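Local coordinates for protein probable transcriptional regulator (PDB 2GEN) that probably binds cis-regulatory DNA as a helix-turn-helix transcription factor of the TetR family, at residues A[57-62]-A[107-112]; A[92-95]-A[100-103]; A[18-23]-A[53-58]; A[32-35]-A[40-43]; A[64-69]-A[85-90]. All coordinates share one frame; numbering follows the deposited sequence.

Contacts 3, 1 and 5 follow one another along helix 51-76. Contacts 3 and 1 share Glu57 and Leu58, and their centres are about 9 Å apart. Contact 4, inside the predicted helix-turn-helix, is nested in the loop closed by contact 3, with centres about 13 Å apart and Cys19 SG 3.6 Å from Met32 O. Contact 2 joins the two helices that follow. It meets contact 1 through a probable hydrogen bond from Trp101 NE1 to Leu58 O (3.0 Å) and contact 5 through one between Trp94 NE1 and Gln65 OE1 (2.8 Å). Contacts 4 and 5, at the far ends, have centres about 32 Å apart and do not touch.

Contact 1: residues A[57-62]-A[107-112]; sequences ELYLAG and HSRGRV
The Tyr59 ring reaches across to segment 107-112, and three side chains approach it obliquely: Val112 near its root, Ser108 part way along and Arg109 at the hydroxyl end. A water lies in the ring plane at its edge, hydrogen-bonded to Tyr59 OH at 2.8 Å. It also accepts a longer bond from Arg109 NE, 3.3 Å away, so phenol and guanidinium are linked through solvent, not directly. The guanidinium plane is turned 90° from the phenol, and it is the aliphatic part of Arg109 that packs on the tyrosine, with CG 3.6 Å from Tyr59 CZ.

With chi1 at -175°, Tyr59 CG is trans to the backbone N, which sends the ring across toward the second helix. Val112 CG2 then meets Tyr59 CB at 3.6 Å, and Ser108 CB lies 4.0 Å from Tyr59 CD1. Ser108 OG is bonded to Phe104 O of its own helix; the charged end of Arg109 pairs with Glu113 and also bonds to Asn125.

The short axes pass 10.2 Å apart at 122°, and segment 107-112 is kinked, since the N atoms of Gly110 and Arg111 lack bonds to the preceding turn. Tyr59 packs helix 51-76 against helix 99-114, with Phe104 and Ile105 also touching Tyr59 and Leu121 of helix 118-141 covering it further.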
# COMPACT_ATOMS: atom_id res chain seq x y z
N GLU A 57 9.58 18.53 -2.33
CA GLU A 57 10.31 18.77 -1.08
C GLU A 57 9.46 18.32 0.12
O GLU A 57 10.01 17.75 1.10
CB GLU A 57 10.75 20.23 -0.92
CG GLU A 57 11.76 20.72 -2.00
CD GLU A 57 13.19 20.24 -1.79
OE1 GLU A 57 13.46 19.44 -0.85
OE2 GLU A 57 14.07 20.66 -2.58
N LEU A 58 8.15 18.55 0.04
CA LEU A 58 7.23 18.07 1.08
C LEU A 58 7.30 16.53 1.21
O LEU A 58 7.33 15.96 2.33
CB LEU A 58 5.79 18.55 0.80
CG LEU A 58 4.68 18.09 1.78
CD1 LEU A 58 4.99 18.57 3.21
CD2 LEU A 58 3.27 18.53 1.32
N TYR A 59 7.33 15.87 0.05
CA TYR A 59 7.45 14.41 0.00
C TYR A 59 8.75 13.97 0.66
O TYR A 59 8.76 13.11 1.58
CB TYR A 59 7.36 13.88 -1.44
CG TYR A 59 7.35 12.38 -1.47
CD1 TYR A 59 6.15 11.67 -1.35
CD2 TYR A 59 8.54 11.67 -1.58
CE1 TYR A 59 6.17 10.25 -1.35
CE2 TYR A 59 8.56 10.29 -1.58
CZ TYR A 59 7.40 9.59 -1.46
OH TYR A 59 7.49 8.21 -1.43
N LEU A 60 9.86 14.53 0.19
CA LEU A 60 11.18 14.11 0.69
C LEU A 60 11.35 14.39 2.18
O LEU A 60 11.97 13.59 2.91
CB LEU A 60 12.30 14.79 -0.09
CG LEU A 60 12.40 14.46 -1.59
CD1 LEU A 60 13.51 15.31 -2.20
CD2 LEU A 60 12.68 12.98 -1.85
N ALA A 61 10.83 15.53 2.64
CA ALA A 61 10.88 15.84 4.09
C ALA A 61 10.09 14.83 4.92
O ALA A 61 10.52 14.49 6.04
CB ALA A 61 10.37 17.23 4.36
N GLY A 62 8.96 14.36 4.39
CA GLY A 62 8.13 13.40 5.10
C GLY A 62 8.81 12.05 5.25
O GLY A 62 8.88 11.51 6.35
N HIS A 107 0.07 8.98 -1.44
CA HIS A 107 -0.53 9.23 -2.75
C HIS A 107 0.37 9.95 -3.76
O HIS A 107 -0.03 10.16 -4.91
CB HIS A 107 -1.87 9.93 -2.58
CG HIS A 107 -2.87 9.11 -1.81
ND1 HIS A 107 -3.67 9.63 -0.82
CD2 HIS A 107 -3.19 7.79 -1.90
CE1 HIS A 107 -4.45 8.68 -0.33
NE2 HIS A 107 -4.17 7.55 -0.97
N SER A 108 1.59 10.29 -3.34
CA SER A 108 2.42 11.21 -4.13
C SER A 108 3.74 10.67 -4.70
O SER A 108 4.45 11.41 -5.39
CB SER A 108 2.71 12.48 -3.31
OG SER A 108 1.50 13.12 -2.95
N ARG A 109 4.10 9.43 -4.40
CA ARG A 109 5.43 8.96 -4.80
C ARG A 109 5.64 9.01 -6.32
O ARG A 109 6.65 9.53 -6.78
CB ARG A 109 5.72 7.56 -4.28
CG ARG A 109 7.20 7.26 -4.26
CD ARG A 109 7.50 5.78 -4.05
NE ARG A 109 8.94 5.54 -4.09
CZ ARG A 109 9.64 5.40 -5.21
NH1 ARG A 109 9.04 5.49 -6.40
NH2 ARG A 109 10.95 5.19 -5.16
N GLY A 110 4.68 8.48 -7.07
CA GLY A 110 4.76 8.41 -8.54
C GLY A 110 5.07 9.76 -9.15
O GLY A 110 5.99 9.91 -9.99
N ARG A 111 4.31 10.76 -8.70
CA ARG A 111 4.47 12.12 -9.15
C ARG A 111 5.88 12.66 -8.87
O ARG A 111 6.50 13.25 -9.75
CB ARG A 111 3.38 13.00 -8.53
CG ARG A 111 3.39 14.43 -9.02
CD ARG A 111 2.10 15.13 -8.73
NE ARG A 111 2.20 16.57 -8.98
CZ ARG A 111 1.14 17.36 -9.14
NH1 ARG A 111 -0.08 16.85 -9.09
NH2 ARG A 111 1.31 18.67 -9.35
N VAL A 112 6.41 12.43 -7.67
CA VAL A 112 7.74 12.92 -7.32
C VAL A 112 8.86 12.19 -8.10
O VAL A 112 9.84 12.81 -8.50
CB VAL A 112 8.00 12.79 -5.79
CG1 VAL A 112 9.45 13.21 -5.43
CG2 VAL A 112 7.00 13.60 -5.04
O HOH W 1 9.85 6.66 -1.15

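Contact 2: residues A[92-95]-A[100-103]; sequences IDWV and DWAR
Trp94 and Trp101 supply the aromatic part of this contact. Trp94 CZ2 stands over one face of the Trp101 indole, 3.5 Å above its plane and offset toward the rim; its nearest atom there is Trp101 CD2, at 3.6 Å. The planes are inclined by 51°, so the pair is oblique, and the long directions of the two side chains cross at about a right angle. Trp94 has CG trans to its backbone N (chi1 -173°), which brings the six-membered ring toward the second helix.

Apolar packing continues alongside. Trp94 CZ3 is 3.7 Å from Ala102 CA, and Val95 CG2 meets Ala102 CB at 3.8 Å. The small alanine side chain goes with a close backbone approach, CA of Val95 to CA of Ala102 being 5.5 Å.

The polar ends bond to a third helix: Trp94 NE1 to Gln65 OE1 and Trp101 NE1 to Leu58 O. Both buried indole nitrogens are therefore satisfied by helix 51-76. Within the second segment, Arg103 NH1 forms a salt bridge with Asp100 OD1, although the hydrogen bond is weak.

The contact joins the end of helix 80-97 to the start of helix 99-114, with helix 9-23 touching Trp101 and Trp168 of helix 150-169 touching Val95.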
# COMPACT_ATOMS: atom_id res chain seq x y z
N ILE A 92 3.99 4.08 12.89
CA ILE A 92 2.63 4.24 13.41
C ILE A 92 2.56 5.61 14.13
O ILE A 92 1.68 6.41 13.85
CB ILE A 92 2.25 3.07 14.34
CG1 ILE A 92 2.07 1.79 13.49
CG2 ILE A 92 0.95 3.44 15.16
CD1 ILE A 92 0.97 1.87 12.49
N ASP A 93 3.54 5.87 14.98
CA ASP A 93 3.53 7.14 15.76
C ASP A 93 3.60 8.34 14.84
O ASP A 93 2.91 9.32 15.08
CB ASP A 93 4.69 7.16 16.73
CG ASP A 93 4.51 6.14 17.84
OD1 ASP A 93 3.38 5.56 17.96
OD2 ASP A 93 5.46 5.93 18.64
N TRP A 94 4.46 8.28 13.81
CA TRP A 94 4.60 9.38 12.87
C TRP A 94 3.26 9.62 12.11
O TRP A 94 2.82 10.78 11.94
CB TRP A 94 5.78 9.13 11.90
CG TRP A 94 6.02 10.36 11.03
CD1 TRP A 94 6.83 11.46 11.32
CD2 TRP A 94 5.43 10.62 9.78
NE1 TRP A 94 6.76 12.37 10.28
CE2 TRP A 94 5.91 11.88 9.32
CE3 TRP A 94 4.53 9.90 8.97
CZ2 TRP A 94 5.51 12.43 8.08
CZ3 TRP A 94 4.15 10.45 7.72
CH2 TRP A 94 4.65 11.70 7.32
N VAL A 95 2.60 8.53 11.70
CA VAL A 95 1.32 8.66 10.99
C VAL A 95 0.27 9.28 11.94
O VAL A 95 -0.46 10.18 11.52
CB VAL A 95 0.85 7.31 10.48
CG1 VAL A 95 -0.65 7.35 10.06
CG2 VAL A 95 1.80 6.83 9.35
N ASP A 100 -2.34 13.98 7.83
CA ASP A 100 -2.40 14.59 6.50
C ASP A 100 -1.08 14.37 5.72
O ASP A 100 -1.09 14.06 4.52
CB ASP A 100 -2.75 16.09 6.57
CG ASP A 100 -4.22 16.33 6.92
OD1 ASP A 100 -5.10 15.49 6.64
OD2 ASP A 100 -4.47 17.42 7.48
N TRP A 101 0.05 14.53 6.40
CA TRP A 101 1.32 14.27 5.78
C TRP A 101 1.43 12.80 5.35
O TRP A 101 1.90 12.51 4.24
CB TRP A 101 2.46 14.64 6.73
CG TRP A 101 3.71 15.09 6.07
CD1 TRP A 101 4.07 14.95 4.75
CD2 TRP A 101 4.82 15.72 6.71
NE1 TRP A 101 5.32 15.48 4.54
CE2 TRP A 101 5.80 15.96 5.73
CE3 TRP A 101 5.06 16.12 8.04
CZ2 TRP A 101 7.01 16.60 6.01
CZ3 TRP A 101 6.27 16.76 8.34
CH2 TRP A 101 7.25 16.99 7.32
N ALA A 102 0.97 11.87 6.19
CA ALA A 102 0.99 10.43 5.80
C ALA A 102 0.15 10.20 4.53
O ALA A 102 0.59 9.52 3.59
CB ALA A 102 0.47 9.53 6.95
N ARG A 103 -1.07 10.75 4.52
CA ARG A 103 -1.94 10.62 3.35
C ARG A 103 -1.23 11.14 2.10
O ARG A 103 -1.24 10.49 1.05
CB ARG A 103 -3.23 11.38 3.59
CG ARG A 103 -4.39 10.83 2.83
CD ARG A 103 -5.65 11.60 3.22
NE ARG A 103 -6.18 11.11 4.49
CZ ARG A 103 -6.12 11.75 5.65
NH1 ARG A 103 -5.54 12.94 5.72
NH2 ARG A 103 -6.63 11.19 6.75

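Contact 3: residues A[18-23]-A[53-58]; sequences ACFSEH and RIHGEL
Phe20 meets His55 and Leu58, one turn apart on the second helix, with the edge of its ring. Along that helix, Arg53 comes first and bonds within its own segment: NE and NH2 both donate side-on to Glu57 OE2, the NE bond being 2.8 Å long and using the anti lone pair. OE2 lies close to the guanidinium plane, and both N-H groups converge on this one oxygen. At His55, Phe20 CE2 comes 4.0 Å from CA and equally near the imidazole atom CD2. The rings are oblique, with planes at 58° and centroids 5.7 Å apart.

Glu57 follows; its OE2 has a further salt-bridge partner in Arg120. Leu58 closes the segment. Its CD2 branch touches Phe20 CD2 at 3.6 Å, near the plane of the phenyl ring, the two side chains running past one another with opposite headings. Chi1 of Phe20 (-68°) sets CG trans to the carbonyl carbon and turns the ring into this contact.

The pairing packs helix 9-23 on the first turns of helix 51-76, within the TetR family region that also holds the predicted helix-turn-helix. Thr28 touches Phe20 from a loop, and Phe104 of helix 99-114 meets His55 edge-to-face and also packs on Leu58.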
# COMPACT_ATOMS: atom_id res chain seq x y z
N ALA A 18 -0.98 21.92 4.43
CA ALA A 18 -2.32 22.34 4.83
C ALA A 18 -3.17 22.68 3.59
O ALA A 18 -4.33 22.26 3.49
CB ALA A 18 -2.22 23.53 5.77
N CYS A 19 -2.57 23.40 2.64
CA CYS A 19 -3.25 23.76 1.38
C CYS A 19 -3.61 22.52 0.59
O CYS A 19 -4.76 22.36 0.18
CB CYS A 19 -2.37 24.69 0.52
SG CYS A 19 -2.08 26.33 1.20
N PHE A 20 -2.63 21.63 0.39
CA PHE A 20 -2.83 20.40 -0.37
C PHE A 20 -3.95 19.53 0.20
O PHE A 20 -4.71 18.93 -0.54
CB PHE A 20 -1.55 19.56 -0.43
CG PHE A 20 -0.44 20.16 -1.24
CD1 PHE A 20 -0.68 21.14 -2.20
CD2 PHE A 20 0.87 19.71 -1.07
CE1 PHE A 20 0.37 21.67 -2.96
CE2 PHE A 20 1.92 20.21 -1.80
CZ PHE A 20 1.67 21.22 -2.78
N SER A 21 -4.02 19.47 1.53
CA SER A 21 -4.98 18.62 2.24
C SER A 21 -6.39 19.17 2.11
O SER A 21 -7.33 18.41 1.93
CB SER A 21 -4.60 18.49 3.72
OG SER A 21 -3.28 17.99 3.83
N GLU A 22 -6.50 20.49 2.19
CA GLU A 22 -7.78 21.20 2.14
C GLU A 22 -8.34 21.28 0.72
O GLU A 22 -9.53 21.02 0.49
CB GLU A 22 -7.60 22.59 2.72
CG GLU A 22 -8.87 23.44 2.82
CD GLU A 22 -8.73 24.59 3.83
OE1 GLU A 22 -7.66 24.71 4.47
OE2 GLU A 22 -9.71 25.36 3.97
N HIS A 23 -7.48 21.63 -0.24
CA HIS A 23 -7.94 21.94 -1.59
C HIS A 23 -7.57 20.89 -2.63
O HIS A 23 -8.11 20.88 -3.74
CB HIS A 23 -7.41 23.33 -2.01
CG HIS A 23 -7.77 24.42 -1.05
ND1 HIS A 23 -9.08 24.80 -0.81
CD2 HIS A 23 -7.00 25.19 -0.25
CE1 HIS A 23 -9.09 25.76 0.10
NE2 HIS A 23 -7.84 26.02 0.45
N ARG A 53 8.02 21.95 -7.16
CA ARG A 53 9.23 21.72 -6.38
C ARG A 53 8.88 21.60 -4.88
O ARG A 53 9.38 20.72 -4.19
CB ARG A 53 10.28 22.78 -6.59
CG ARG A 53 11.66 22.22 -6.29
CD ARG A 53 12.27 23.02 -5.22
NE ARG A 53 13.51 22.44 -4.70
CZ ARG A 53 14.70 22.57 -5.27
NH1 ARG A 53 14.82 23.21 -6.43
NH2 ARG A 53 15.76 22.02 -4.71
N ILE A 54 8.02 22.50 -4.42
CA ILE A 54 7.52 22.47 -3.04
C ILE A 54 6.84 21.13 -2.73
O ILE A 54 7.05 20.55 -1.65
CB ILE A 54 6.57 23.65 -2.75
CG1 ILE A 54 7.37 24.97 -2.73
CG2 ILE A 54 5.87 23.47 -1.42
CD1 ILE A 54 6.51 26.25 -2.58
N HIS A 55 6.04 20.66 -3.68
CA HIS A 55 5.39 19.34 -3.60
C HIS A 55 6.40 18.19 -3.38
O HIS A 55 6.22 17.37 -2.46
CB HIS A 55 4.57 19.12 -4.88
CG HIS A 55 3.87 17.81 -4.96
ND1 HIS A 55 4.47 16.67 -5.42
CD2 HIS A 55 2.59 17.47 -4.67
CE1 HIS A 55 3.61 15.67 -5.41
NE2 HIS A 55 2.46 16.14 -4.95
N GLY A 56 7.46 18.15 -4.19
CA GLY A 56 8.51 17.13 -4.03
C GLY A 56 9.31 17.29 -2.73
O GLY A 56 9.68 16.30 -2.09
N GLU A 57 9.58 18.53 -2.33
CA GLU A 57 10.31 18.77 -1.08
C GLU A 57 9.46 18.32 0.12
O GLU A 57 10.01 17.75 1.10
CB GLU A 57 10.75 20.23 -0.92
CG GLU A 57 11.76 20.72 -2.00
CD GLU A 57 13.19 20.24 -1.79
OE1 GLU A 57 13.46 19.44 -0.85
OE2 GLU A 57 14.07 20.66 -2.58
N LEU A 58 8.15 18.55 0.04
CA LEU A 58 7.23 18.07 1.08
C LEU A 58 7.30 16.53 1.21
O LEU A 58 7.33 15.96 2.33
CB LEU A 58 5.79 18.55 0.80
CG LEU A 58 4.68 18.09 1.78
CD1 LEU A 58 4.99 18.57 3.21
CD2 LEU A 58 3.27 18.53 1.32

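Contact 4: residues A[32-35]-A[40-43]; sequences MIRD and SIGS
Arg34 and Ile41 make the apolar part of this contact, their side chains crossing at a slant. The methylenes of the arginine do most of the touching: CG is 3.8 Å from Ile41 CG1, and CD is 3.7 Å from Ile41 CD1. The same methyl also approaches the guanidinium, from a direction that is neither over its face nor at its edge. Arg34 CG sits between the backbone N and the carbonyl carbon (chi1 60°), and the chain bends again further out, which lays the methylenes against the isoleucine. The backbones are close as well, with CA of Arg34 5.7 Å from CA of Ser40.

The electrostatic part stays within segment 32-35 of helix 30-37. Arg34 NE donates to Asp35 OD1 over 2.6 Å in a nearly straight bond of 175°, forming a salt bridge; a bond from NH2 to the same oxygen is weak. The acceptor lies close to the guanidinium plane, whereas the donor meets OD1 from above the carboxylate plane. Asp35 thus holds the head of the arginine while its stem packs on Ile41.

A capping bond is found in the second segment. Ser40, just before helix 41-47, is its N-cap residue, and its OG accepts from Ser43 N at 3.0 Å, satisfying a backbone N-H in the first turn.

Two short helices joined by a tight turn, with Leu44 also packing on Ile33 and Arg34, form the helix-turn-helix predicted here. In TetR-family proteins the second of these helices is the recognition helix, so helix 41-47 probably faces DNA.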
# COMPACT_ATOMS: atom_id res chain seq x y z
N MSE A 32 -1.87 30.53 -2.84
CA MSE A 32 -2.46 29.97 -1.62
C MSE A 32 -1.39 29.63 -0.57
O MSE A 32 -1.60 29.82 0.63
CB MSE A 32 -3.33 28.76 -1.94
CG MSE A 32 -4.49 29.12 -2.83
SE MSE A 32 -5.56 27.63 -3.36
CE MSE A 32 -6.70 28.53 -4.69
N ILE A 33 -0.24 29.15 -1.05
CA ILE A 33 0.90 28.78 -0.19
C ILE A 33 1.54 30.02 0.43
O ILE A 33 1.83 30.04 1.63
CB ILE A 33 1.95 27.88 -0.93
CG1 ILE A 33 1.27 26.60 -1.45
CG2 ILE A 33 3.16 27.55 -0.03
CD1 ILE A 33 2.12 25.72 -2.37
N ARG A 34 1.73 31.08 -0.35
CA ARG A 34 2.24 32.32 0.25
C ARG A 34 1.26 32.91 1.27
O ARG A 34 1.70 33.41 2.30
CB ARG A 34 2.67 33.38 -0.80
CG ARG A 34 1.61 33.84 -1.72
CD ARG A 34 1.50 35.38 -1.80
NE ARG A 34 0.10 35.67 -2.06
CZ ARG A 34 -0.40 36.15 -3.19
NH1 ARG A 34 0.39 36.51 -4.20
NH2 ARG A 34 -1.72 36.31 -3.29
N ASP A 35 -0.04 32.80 1.02
CA ASP A 35 -1.04 33.38 1.92
C ASP A 35 -1.15 32.60 3.24
O ASP A 35 -1.31 33.19 4.32
CB ASP A 35 -2.41 33.48 1.25
CG ASP A 35 -2.44 34.47 0.07
OD1 ASP A 35 -1.53 35.32 -0.06
OD2 ASP A 35 -3.40 34.39 -0.72
N SER A 40 6.62 35.54 1.02
CA SER A 40 6.40 36.15 -0.28
C SER A 40 6.64 35.12 -1.38
O SER A 40 7.24 34.06 -1.14
CB SER A 40 7.33 37.35 -0.46
OG SER A 40 8.68 36.95 -0.56
N ILE A 41 6.17 35.42 -2.59
CA ILE A 41 6.42 34.52 -3.71
C ILE A 41 7.92 34.46 -4.04
O ILE A 41 8.44 33.37 -4.32
CB ILE A 41 5.47 34.78 -4.92
CG1 ILE A 41 4.12 34.13 -4.62
CG2 ILE A 41 5.98 34.07 -6.16
CD1 ILE A 41 2.95 34.82 -5.16
N GLY A 42 8.61 35.60 -3.96
CA GLY A 42 10.06 35.61 -4.09
C GLY A 42 10.74 34.67 -3.09
O GLY A 42 11.64 33.90 -3.45
N SER A 43 10.29 34.73 -1.84
CA SER A 43 10.84 33.88 -0.78
C SER A 43 10.59 32.38 -1.02
O SER A 43 11.50 31.56 -0.83
CB SER A 43 10.27 34.32 0.57
OG SER A 43 10.82 33.55 1.60

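Contact 5: residues A[64-69]-A[85-90]; sequences GQYAAL and RLLVTS
Leu69 and Ser90 mark the closest backbone approach of two helices, their CA atoms being 6.3 Å apart. The short axes run roughly antiparallel, at 141° between N-to-C directions, and come within 10.1 Å. This is helix-on-helix packing in the all-helical fold of a TetR-family protein, joining helix 51-76 to helix 80-97, the next in the chain.

Ser90 touches two side chains of the first helix. Its CB is 3.7 Å from Tyr66 CE1, in an oblique approach to the ring, and 3.9 Å from Leu69 CB. Leu69 also places CD1 at 3.7 Å from Ser90 O. The serine hydroxyl is turned back into its own helix, where OG donates to Leu86 O; that oxygen accepts from Ser90 N as well, and the two donors reach it from opposite faces of the carbonyl plane.

Around the pair, Ile158 of helix 150-169 touches Tyr66 and Trp94 touches Leu69, while Leu70 packs on both Leu87 and Ser90.

The one hydrogen bond between the segments comes from the tyrosine. Chi1 of 178° sets Tyr66 CG trans to the backbone N and extends the ring across to the second helix. At its far end OH donates to Leu87 O over 2.7 Å, the oxygen lying at the ring edge in the plane and the donor tilted 16° from the carbonyl plane.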
# COMPACT_ATOMS: atom_id res chain seq x y z
N GLY A 64 11.97 11.70 5.05
CA GLY A 64 13.15 12.06 5.85
C GLY A 64 12.84 11.99 7.36
O GLY A 64 13.73 11.68 8.16
N GLN A 65 11.60 12.29 7.73
CA GLN A 65 11.28 12.31 9.18
C GLN A 65 11.23 10.90 9.75
O GLN A 65 11.75 10.65 10.87
CB GLN A 65 9.97 13.06 9.50
CG GLN A 65 10.15 14.56 9.38
CD GLN A 65 9.11 15.33 10.18
OE1 GLN A 65 8.14 14.77 10.70
NE2 GLN A 65 9.31 16.65 10.25
N TYR A 66 10.67 9.99 8.99
CA TYR A 66 10.72 8.59 9.39
C TYR A 66 12.17 8.09 9.51
O TYR A 66 12.54 7.49 10.52
CB TYR A 66 9.84 7.72 8.49
CG TYR A 66 9.89 6.24 8.81
CD1 TYR A 66 9.29 5.71 9.97
CD2 TYR A 66 10.55 5.36 7.96
CE1 TYR A 66 9.36 4.35 10.28
CE2 TYR A 66 10.60 3.97 8.23
CZ TYR A 66 10.00 3.46 9.39
OH TYR A 66 10.04 2.10 9.67
N ALA A 67 13.02 8.41 8.53
CA ALA A 67 14.41 7.93 8.60
C ALA A 67 15.14 8.48 9.82
O ALA A 67 15.94 7.77 10.44
CB ALA A 67 15.14 8.26 7.31
N ALA A 68 14.82 9.74 10.20
CA ALA A 68 15.44 10.41 11.35
C ALA A 68 15.03 9.75 12.67
O ALA A 68 15.86 9.62 13.60
CB ALA A 68 15.09 11.92 11.37
N LEU A 69 13.77 9.30 12.73
CA LEU A 69 13.28 8.53 13.90
C LEU A 69 14.10 7.26 14.06
O LEU A 69 14.54 6.92 15.16
CB LEU A 69 11.80 8.19 13.75
CG LEU A 69 10.88 9.40 13.94
CD1 LEU A 69 9.46 8.96 13.76
CD2 LEU A 69 11.05 10.10 15.33
N ARG A 85 10.97 -3.66 16.62
CA ARG A 85 9.78 -2.87 17.11
C ARG A 85 9.87 -1.43 16.66
O ARG A 85 8.85 -0.84 16.32
CB ARG A 85 9.68 -2.91 18.62
CG ARG A 85 9.22 -4.27 19.23
CD ARG A 85 9.38 -4.24 20.75
NE ARG A 85 8.53 -3.20 21.32
CZ ARG A 85 7.23 -3.34 21.61
NH1 ARG A 85 6.60 -4.51 21.47
NH2 ARG A 85 6.56 -2.29 22.11
N LEU A 86 11.07 -0.83 16.70
CA LEU A 86 11.32 0.55 16.31
C LEU A 86 10.86 0.85 14.91
O LEU A 86 10.33 1.92 14.65
CB LEU A 86 12.82 0.87 16.51
CG LEU A 86 13.18 2.30 16.12
CD1 LEU A 86 12.68 3.27 17.20
CD2 LEU A 86 14.70 2.34 15.96
N LEU A 87 11.11 -0.07 13.94
CA LEU A 87 10.64 0.15 12.58
C LEU A 87 9.12 0.35 12.55
O LEU A 87 8.64 1.17 11.80
CB LEU A 87 11.00 -1.05 11.71
CG LEU A 87 12.54 -1.24 11.52
CD1 LEU A 87 12.86 -2.63 10.94
CD2 LEU A 87 13.09 -0.17 10.58
N VAL A 88 8.43 -0.39 13.41
CA VAL A 88 6.96 -0.34 13.43
C VAL A 88 6.43 0.84 14.24
O VAL A 88 5.65 1.63 13.71
CB VAL A 88 6.38 -1.62 13.97
CG1 VAL A 88 4.77 -1.55 14.10
CG2 VAL A 88 6.74 -2.79 13.00
N THR A 89 6.88 0.95 15.49
CA THR A 89 6.32 2.11 16.32
C THR A 89 6.66 3.46 15.69
O THR A 89 5.87 4.38 15.81
CB THR A 89 6.81 2.07 17.76
OG1 THR A 89 8.24 2.22 17.78
CG2 THR A 89 6.47 0.73 18.39
N SER A 90 7.83 3.62 15.06
CA SER A 90 8.19 4.90 14.45
C SER A 90 7.20 5.28 13.34
O SER A 90 6.80 6.44 13.23
CB SER A 90 9.64 4.90 13.94
OG SER A 90 10.51 4.73 15.02